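Local coordinates for protein cytokinin riboside 5'-monophosphate phosphoribohydrolase (Streptomyces coelicolor, PDB 5ZI9) that belongs to the SLOG clan of proteins with a Rossmann-like parallel beta sheet and assembles from six chains, at residues P13-Q16 against V21-R24; L55-E60 against F156-M161; A69-A74 against T129-G134. One frame throughout, in Å; residues are numbered along the deposited sequence.

From the N terminus, the chain first doubles back on itself: contact 1 closes a tight beta hairpin of strands 15-18 and 21-24, about 42 Å (centre to centre) from contact 2 and well away from the main body. Contact 2 then closes a long loop, bringing helix 50-67 against helix 156-165. Contact 3 is nested inside that loop, joining the linker before strand 74-78 to strand 130-135 of the parallel sheet. Contacts 2 and 3 have centres about 17 Å apart and touch: Arg159 NH2 of contact 2 lies 2.8 Å from Leu133 O of contact 3, a probable hydrogen bond tying helix 156-165 to the sheet.

Contact 1. Residues P13-Q16 against V21-R24; sequences PEEQ and VLRR
Gln16 and Arg23 form the hydrogen-bonded pair of a two-stranded antiparallel beta hairpin. Gln16 N gives to Arg23 O at 2.7 Å, and Arg23 N returns a bond to Gln16 O at 2.9 Å. Glu15 and Arg24, the adjacent non-hydrogen-bonded pair, lie on the other face of the hairpin, side by side and pointing the same way. There the salt bridge runs from Arg24 NE to Glu15 OE2 at 3.1 Å. The oxygen sits in the guanidinium plane, but the donor meets it on the anti side and 29° out of the carboxylate plane. Arg24 NH2 adds a weak bond to the same oxygen. Glu15 OE1 is taken by Arg17, while Arg24 NH1 gives to the carbonyls of Asn144 and Val147 of a second subunit, so the arginine also bonds across the subunit interface. On the Gln16 side, OE1 accepts from Gln29 N, and Arg23 NE turns away to Gln27 O. Leu22 pairs in an antiparallel ladder with a strand of the second subunit, carrying the sheet beyond this chain. Its side chain lies against both partners of the salt bridge: CD2 packs on Glu15 CG at 3.8 Å, and CD1 lies 3.6 Å above the plane of the Arg24 guanidinium, over its centre.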
loop_
_atom_site.group_PDB
_atom_site.type_symbol
_atom_site.label_atom_id
_atom_site.label_comp_id
_atom_site.label_asym_id
_atom_site.label_seq_id
_atom_site.Cartn_x
_atom_site.Cartn_y
_atom_site.Cartn_z
ATOM N N PRO B 13 23.421 23.491 1.656
ATOM C CA PRO B 13 22.228 24.322 1.598
ATOM C C PRO B 13 21.686 25.011 2.831
ATOM O O PRO B 13 21.779 24.569 3.945
ATOM C CB PRO B 13 21.182 23.355 1.082
ATOM C CG PRO B 13 21.902 22.129 0.683
ATOM C CD PRO B 13 23.098 22.080 1.525
ATOM N N GLU B 14 21.065 26.139 2.579
ATOM C CA GLU B 14 20.417 26.868 3.619
ATOM C C GLU B 14 18.946 26.583 3.544
ATOM O O GLU B 14 18.248 26.791 4.481
ATOM C CB GLU B 14 20.706 28.332 3.528
ATOM C CG GLU B 14 21.499 28.811 4.719
ATOM C CD GLU B 14 22.412 29.946 4.378
ATOM O OE1 GLU B 14 22.503 30.890 5.176
ATOM O OE2 GLU B 14 23.042 29.888 3.312
ATOM N N GLU B 15 18.496 26.104 2.405
ATOM C CA GLU B 15 17.107 25.731 2.196
ATOM C C GLU B 15 17.036 24.489 1.321
ATOM O O GLU B 15 17.698 24.450 0.302
ATOM C CB GLU B 15 16.378 26.862 1.504
ATOM C CG GLU B 15 14.955 26.958 1.972
ATOM C CD GLU B 15 14.123 27.839 1.115
ATOM O OE1 GLU B 15 14.004 27.482 -0.061
ATOM O OE2 GLU B 15 13.592 28.859 1.612
ATOM N N GLN B 16 16.280 23.469 1.715
ATOM C CA GLN B 16 16.119 22.249 0.908
ATOM C C GLN B 16 14.642 22.084 0.635
ATOM O O GLN B 16 13.828 22.165 1.564
ATOM C CB GLN B 16 16.644 20.986 1.620
ATOM C CG GLN B 16 18.135 20.685 1.470
ATOM C CD GLN B 16 18.587 19.386 2.186
ATOM O OE1 GLN B 16 18.378 19.204 3.421
ATOM N NE2 GLN B 16 19.225 18.470 1.409
ATOM N N VAL B 21 8.296 18.585 1.445
ATOM C CA VAL B 21 9.019 18.917 2.661
ATOM C C VAL B 21 9.920 20.163 2.487
ATOM O O VAL B 21 10.583 20.304 1.479
ATOM C CB VAL B 21 9.862 17.708 3.112
ATOM C CG1 VAL B 21 10.401 17.909 4.529
ATOM C CG2 VAL B 21 9.014 16.464 3.105
ATOM N N LEU B 22 9.934 21.054 3.480
ATOM C CA LEU B 22 10.819 22.236 3.515
ATOM C C LEU B 22 11.797 22.102 4.677
ATOM O O LEU B 22 11.403 21.884 5.799
ATOM C CB LEU B 22 10.008 23.486 3.757
ATOM C CG LEU B 22 10.363 24.821 3.112
ATOM C CD1 LEU B 22 10.009 25.984 4.030
ATOM C CD2 LEU B 22 11.815 24.936 2.714
ATOM N N ARG B 23 13.091 22.225 4.414
ATOM C CA ARG B 23 14.073 22.264 5.500
ATOM C C ARG B 23 14.920 23.497 5.363
ATOM O O ARG B 23 15.457 23.790 4.270
ATOM C CB ARG B 23 14.937 21.041 5.452
ATOM C CG ARG B 23 14.150 19.785 5.692
ATOM C CD ARG B 23 15.062 18.605 5.578
ATOM N NE ARG B 23 14.830 17.808 6.757
ATOM C CZ ARG B 23 14.145 16.676 6.783
ATOM N NH1 ARG B 23 13.649 16.113 5.662
ATOM N NH2 ARG B 23 14.012 16.069 7.935
ATOM N N ARG B 24 15.004 24.248 6.456
ATOM C CA ARG B 24 15.834 25.449 6.499
ATOM C C ARG B 24 16.814 25.407 7.641
ATOM O O ARG B 24 16.554 24.793 8.704
ATOM C CB ARG B 24 14.956 26.669 6.665
ATOM C CG ARG B 24 14.342 27.156 5.396
ATOM C CD ARG B 24 13.434 28.315 5.704
ATOM N NE ARG B 24 12.653 28.797 4.563
ATOM C CZ ARG B 24 11.417 29.295 4.637
ATOM N NH1 ARG B 24 10.717 29.370 5.774
ATOM N NH2 ARG B 24 10.855 29.728 3.539
#

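Contact 2. Residues L55-E60 against F156-M161; sequences LRIQSE and FFVRKM
Val158 faces Ile57 and Glu60 across two helices that meet through a few buried side-chain atoms, with no hydrogen bond between the segments. The bond from CA to CB of Val158 points toward helix 50-67, and CB has Glu60 OE1 as its nearest atom in 55-60, at 3.9 Å; the two side chains cross at an angle. From CB the two methyls part company. CG1, anti to the backbone N (chi1 179°), reaches the aliphatic part of the glutamate, 4.2 Å from Glu60 CG. CG2, beside the backbone N, takes the other direction and rests against Ile57 CG2 at 4.0 Å, the apolar methyl contact of the pair. Glu60 stretches out from its own helix with CG anti to the backbone N (chi1 -170°), and this extended chain carries the carboxylate past the valine. The carboxylate of this buried glutamate finds its partners just ahead of helix 156-165: OE1 accepts from Tyr155 N, and OE2 makes a salt bridge with Arg154. The glutamate therefore holds the residues that lead into that helix with its polar end while its CG meets the valine methyl. Around this patch, Phe61 of helix 50-67 and Phe153 of strand 149-153 also pack on Val158, and Tyr155 touches Ile57. Helix 156-165 leads from edge strand 149-153 past three intervening strands to 167-172, beyond strand 74-78, so the contact is helix-to-helix packing on the long beta-alpha-beta crossover of a Rossmann-like fold.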
loop_
_atom_site.group_PDB
_atom_site.type_symbol
_atom_site.label_atom_id
_atom_site.label_comp_id
_atom_site.label_asym_id
_atom_site.label_seq_id
_atom_site.Cartn_x
_atom_site.Cartn_y
_atom_site.Cartn_z
ATOM N N LEU B 55 3.052 -7.327 3.073
ATOM C CA LEU B 55 3.459 -6.656 1.844
ATOM C C LEU B 55 3.833 -7.644 0.757
ATOM O O LEU B 55 3.634 -7.379 -0.408
ATOM C CB LEU B 55 4.616 -5.704 2.131
ATOM C CG LEU B 55 4.269 -4.510 3.043
ATOM C CD1 LEU B 55 5.359 -3.470 2.862
ATOM C CD2 LEU B 55 2.909 -3.858 2.779
ATOM N N ARG B 56 4.395 -8.779 1.166
ATOM C CA ARG B 56 4.740 -9.867 0.265
ATOM C C ARG B 56 3.537 -10.563 -0.318
ATOM O O ARG B 56 3.539 -10.893 -1.481
ATOM C CB ARG B 56 5.560 -10.923 1.014
ATOM C CG ARG B 56 6.967 -10.479 1.338
ATOM C CD ARG B 56 7.774 -10.327 0.069
ATOM N NE ARG B 56 9.074 -10.948 0.236
ATOM C CZ ARG B 56 9.793 -11.471 -0.737
ATOM N NH1 ARG B 56 9.365 -11.471 -1.985
ATOM N NH2 ARG B 56 10.973 -12.004 -0.458
ATOM N N ILE B 57 2.544 -10.817 0.523
ATOM C CA ILE B 57 1.294 -11.398 0.123
ATOM C C ILE B 57 0.573 -10.498 -0.867
ATOM O O ILE B 57 0.064 -10.976 -1.863
ATOM C CB ILE B 57 0.387 -11.620 1.342
ATOM C CG1 ILE B 57 0.961 -12.736 2.199
ATOM C CG2 ILE B 57 -1.022 -12.032 0.902
ATOM C CD1 ILE B 57 0.423 -12.712 3.608
ATOM N N GLN B 58 0.512 -9.207 -0.553
ATOM C CA GLN B 58 -0.100 -8.233 -1.430
ATOM C C GLN B 58 0.604 -8.198 -2.782
ATOM O O GLN B 58 -0.037 -8.151 -3.822
ATOM C CB GLN B 58 -0.071 -6.850 -0.780
ATOM C CG GLN B 58 -0.954 -5.793 -1.449
ATOM C CD GLN B 58 -0.510 -4.370 -1.161
ATOM O OE1 GLN B 58 0.687 -4.093 -0.960
ATOM N NE2 GLN B 58 -1.461 -3.460 -1.130
ATOM N N SER B 59 1.930 -8.235 -2.773
ATOM C CA SER B 59 2.691 -8.303 -4.026
ATOM C C SER B 59 2.310 -9.505 -4.911
ATOM O O SER B 59 2.188 -9.397 -6.136
ATOM C CB SER B 59 4.176 -8.363 -3.729
ATOM O OG SER B 59 4.527 -7.202 -3.040
ATOM N N GLU B 60 2.133 -10.651 -4.270
ATOM C CA GLU B 60 1.760 -11.854 -4.986
ATOM C C GLU B 60 0.369 -11.768 -5.586
ATOM O O GLU B 60 0.168 -12.227 -6.688
ATOM C CB GLU B 60 1.879 -13.102 -4.109
ATOM C CG GLU B 60 1.718 -14.344 -4.969
ATOM C CD GLU B 60 2.302 -15.589 -4.362
ATOM O OE1 GLU B 60 1.560 -16.295 -3.644
ATOM O OE2 GLU B 60 3.470 -15.898 -4.656
ATOM N N PHE B 156 -0.482 -20.354 -0.680
ATOM C CA PHE B 156 -1.647 -21.217 -0.863
ATOM C C PHE B 156 -2.979 -20.493 -1.049
ATOM O O PHE B 156 -3.766 -20.789 -1.950
ATOM C CB PHE B 156 -1.738 -22.101 0.381
ATOM C CG PHE B 156 -2.526 -23.354 0.182
ATOM C CD1 PHE B 156 -2.004 -24.434 -0.596
ATOM C CD2 PHE B 156 -3.782 -23.512 0.791
ATOM C CE1 PHE B 156 -2.729 -25.624 -0.771
ATOM C CE2 PHE B 156 -4.510 -24.710 0.606
ATOM C CZ PHE B 156 -3.982 -25.754 -0.167
ATOM N N PHE B 157 -3.204 -19.524 -0.176
ATOM C CA PHE B 157 -4.471 -18.835 -0.043
ATOM C C PHE B 157 -4.637 -17.751 -1.050
ATOM O O PHE B 157 -5.729 -17.347 -1.354
ATOM C CB PHE B 157 -4.583 -18.335 1.368
ATOM C CG PHE B 157 -4.644 -19.471 2.337
ATOM C CD1 PHE B 157 -5.878 -20.063 2.642
ATOM C CD2 PHE B 157 -3.468 -20.051 2.872
ATOM C CE1 PHE B 157 -5.950 -21.138 3.514
ATOM C CE2 PHE B 157 -3.548 -21.139 3.723
ATOM C CZ PHE B 157 -4.792 -21.664 4.052
ATOM N N VAL B 158 -3.536 -17.302 -1.604
ATOM C CA VAL B 158 -3.595 -16.449 -2.766
ATOM C C VAL B 158 -4.012 -17.306 -3.949
ATOM O O VAL B 158 -4.938 -16.958 -4.657
ATOM C CB VAL B 158 -2.259 -15.750 -3.036
ATOM C CG1 VAL B 158 -2.369 -14.904 -4.280
ATOM C CG2 VAL B 158 -1.910 -14.851 -1.851
ATOM N N ARG B 159 -3.358 -18.441 -4.139
ATOM C CA ARG B 159 -3.717 -19.292 -5.266
ATOM C C ARG B 159 -5.173 -19.738 -5.242
ATOM O O ARG B 159 -5.813 -19.778 -6.282
ATOM C CB ARG B 159 -2.829 -20.513 -5.382
ATOM C CG ARG B 159 -3.075 -21.267 -6.682
ATOM C CD ARG B 159 -2.157 -22.449 -6.850
ATOM N NE ARG B 159 -2.540 -23.562 -5.988
ATOM C CZ ARG B 159 -2.241 -24.826 -6.217
ATOM N NH1 ARG B 159 -2.658 -25.735 -5.376
ATOM N NH2 ARG B 159 -1.527 -25.205 -7.278
ATOM N N LYS B 160 -5.697 -20.059 -4.069
ATOM C CA LYS B 160 -7.116 -20.498 -3.934
ATOM C C LYS B 160 -8.117 -19.537 -4.521
ATOM O O LYS B 160 -9.125 -19.932 -5.075
ATOM C CB LYS B 160 -7.471 -20.643 -2.459
ATOM C CG LYS B 160 -7.332 -22.036 -1.964
ATOM C CD LYS B 160 -7.605 -22.028 -0.481
ATOM C CE LYS B 160 -7.890 -23.411 0.095
ATOM N NZ LYS B 160 -7.692 -24.576 -0.818
ATOM N N MET B 161 -7.846 -18.270 -4.340
ATOM C CA MET B 161 -8.743 -17.280 -4.825
ATOM C C MET B 161 -8.634 -17.115 -6.339
ATOM O O MET B 161 -9.612 -16.757 -6.968
ATOM C CB MET B 161 -8.556 -15.979 -4.073
ATOM C CG MET B 161 -7.856 -14.862 -4.792
ATOM S SD MET B 161 -9.111 -13.697 -5.291
ATOM C CE MET B 161 -8.311 -12.172 -4.909
#

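Contact 3. Residues A69-A74 against T129-G134; sequences AELPPA and TSVGLG. With EDO (1,2-ethanediol), chain M.
Thr129 N, in the residue whose methyl meets Pro72, donates to O1 of a bound 1,2-ethanediol at 2.9 Å, with an angle of 158° at the hydrogen. The diol probably came from the crystallisation liquor. This threonine leads into strand 130-135 of the Rossmann-like parallel sheet, and facing it is the loop that carries the chain from helix 50-67 to strand 74-78. Strands 130-135 and 74-78 are not neighbours, because strand 106-109 runs between them; the loop makes its contact with 129-134 through side chains alone. At one end Pro72 and Thr129 reach toward each other, with the ring carbon CG of Pro72 standing 3.9 Å from the Thr129 methyl CG2. The backbone on both sides is held by strand 106-109 and its start: Pro73 bonds with Ala106, and Thr129 with Val107. Further along, Leu71 reaches the strand through one methyl, CD2, which passes 4.1 Å from Thr129 OG1 on its way to Val131. Tyr166 and Ile149 also touch Leu71, and Leu68 lies against Val131. Val131 has CG1 anti to the backbone N (chi1 -167°), which leaves the other methyl beside that nitrogen and turned to the loop, where Val131 CG2 packs 3.8 Å from Leu71 CD2.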
loop_
_atom_site.group_PDB
_atom_site.type_symbol
_atom_site.label_atom_id
_atom_site.label_comp_id
_atom_site.label_asym_id
_atom_site.label_seq_id
_atom_site.Cartn_x
_atom_site.Cartn_y
_atom_site.Cartn_z
ATOM N N ALA B 69 -4.499 -10.899 -16.406
ATOM C CA ALA B 69 -5.372 -9.770 -16.727
ATOM C C ALA B 69 -6.218 -9.936 -17.969
ATOM O O ALA B 69 -7.289 -9.370 -18.030
ATOM C CB ALA B 69 -4.579 -8.485 -16.842
ATOM N N GLU B 70 -5.728 -10.683 -18.952
ATOM C CA GLU B 70 -6.415 -10.815 -20.227
ATOM C C GLU B 70 -6.811 -12.258 -20.451
ATOM O O GLU B 70 -6.939 -12.716 -21.571
ATOM C CB GLU B 70 -5.532 -10.231 -21.365
ATOM C CG GLU B 70 -6.045 -8.889 -21.925
ATOM C CD GLU B 70 -4.992 -7.792 -21.953
ATOM O OE1 GLU B 70 -3.820 -8.117 -22.261
ATOM O OE2 GLU B 70 -5.336 -6.612 -21.654
ATOM N N LEU B 71 -7.030 -12.988 -19.374
ATOM C CA LEU B 71 -7.548 -14.341 -19.499
ATOM C C LEU B 71 -8.944 -14.261 -20.033
ATOM O O LEU B 71 -9.696 -13.418 -19.575
ATOM C CB LEU B 71 -7.641 -15.044 -18.146
ATOM C CG LEU B 71 -6.626 -16.117 -17.787
ATOM C CD1 LEU B 71 -7.270 -17.097 -16.818
ATOM C CD2 LEU B 71 -6.064 -16.867 -18.981
ATOM N N PRO B 72 -9.308 -15.127 -20.994
ATOM C CA PRO B 72 -10.724 -15.252 -21.380
ATOM C C PRO B 72 -11.470 -16.123 -20.381
ATOM O O PRO B 72 -10.860 -16.613 -19.452
ATOM C CB PRO B 72 -10.642 -15.945 -22.743
ATOM C CG PRO B 72 -9.432 -16.792 -22.632
ATOM C CD PRO B 72 -8.446 -15.956 -21.856
ATOM N N PRO B 73 -12.778 -16.316 -20.558
ATOM C CA PRO B 73 -13.575 -17.208 -19.734
ATOM C C PRO B 73 -12.933 -18.570 -19.550
ATOM O O PRO B 73 -12.477 -19.149 -20.543
ATOM C CB PRO B 73 -14.833 -17.359 -20.564
ATOM C CG PRO B 73 -15.000 -16.034 -21.202
ATOM C CD PRO B 73 -13.637 -15.406 -21.330
ATOM N N ALA B 74 -12.876 -19.072 -18.309
ATOM C CA ALA B 74 -12.162 -20.324 -18.045
ATOM C C ALA B 74 -12.915 -21.259 -17.168
ATOM O O ALA B 74 -13.871 -20.865 -16.526
ATOM C CB ALA B 74 -10.821 -20.037 -17.407
ATOM N N THR B 129 -6.079 -21.815 -24.737
ATOM C CA THR B 129 -5.210 -21.248 -23.706
ATOM C C THR B 129 -5.155 -22.171 -22.468
ATOM O O THR B 129 -6.183 -22.489 -21.861
ATOM C CB THR B 129 -5.516 -19.771 -23.368
ATOM O OG1 THR B 129 -5.694 -19.634 -21.967
ATOM C CG2 THR B 129 -6.717 -19.250 -24.034
ATOM N N SER B 130 -3.936 -22.606 -22.135
ATOM C CA SER B 130 -3.664 -23.619 -21.095
ATOM C C SER B 130 -2.941 -22.984 -19.898
ATOM O O SER B 130 -1.809 -22.574 -20.021
ATOM C CB SER B 130 -2.790 -24.700 -21.664
ATOM O OG SER B 130 -2.453 -25.663 -20.702
ATOM N N VAL B 131 -3.628 -22.875 -18.756
ATOM C CA VAL B 131 -3.103 -22.184 -17.554
ATOM C C VAL B 131 -2.696 -23.186 -16.456
ATOM O O VAL B 131 -3.381 -24.186 -16.160
ATOM C CB VAL B 131 -4.078 -21.110 -17.006
ATOM C CG1 VAL B 131 -3.406 -20.181 -15.978
ATOM C CG2 VAL B 131 -4.620 -20.258 -18.126
ATOM N N GLY B 132 -1.529 -22.911 -15.893
ATOM C CA GLY B 132 -0.990 -23.699 -14.769
ATOM C C GLY B 132 -0.602 -22.797 -13.611
ATOM O O GLY B 132 0.371 -22.071 -13.711
ATOM N N LEU B 133 -1.396 -22.836 -12.542
ATOM C CA LEU B 133 -1.150 -22.053 -11.328
ATOM C C LEU B 133 -0.481 -22.968 -10.342
ATOM O O LEU B 133 -1.148 -23.734 -9.676
ATOM C CB LEU B 133 -2.465 -21.522 -10.732
ATOM C CG LEU B 133 -3.432 -20.773 -11.668
ATOM C CD1 LEU B 133 -4.606 -20.272 -10.884
ATOM C CD2 LEU B 133 -2.801 -19.599 -12.402
ATOM N N GLY B 134 0.842 -22.915 -10.277
ATOM C CA GLY B 134 1.614 -23.789 -9.393
ATOM C C GLY B 134 1.656 -23.351 -7.941
ATOM O O GLY B 134 1.232 -22.251 -7.585
HETATM C C1 EDO M . -9.880 -20.835 -24.751
HETATM O O1 EDO M . -8.984 -21.986 -24.775
HETATM C C2 EDO M . -9.942 -20.106 -26.081
HETATM O O2 EDO M . -8.786 -19.226 -26.110
#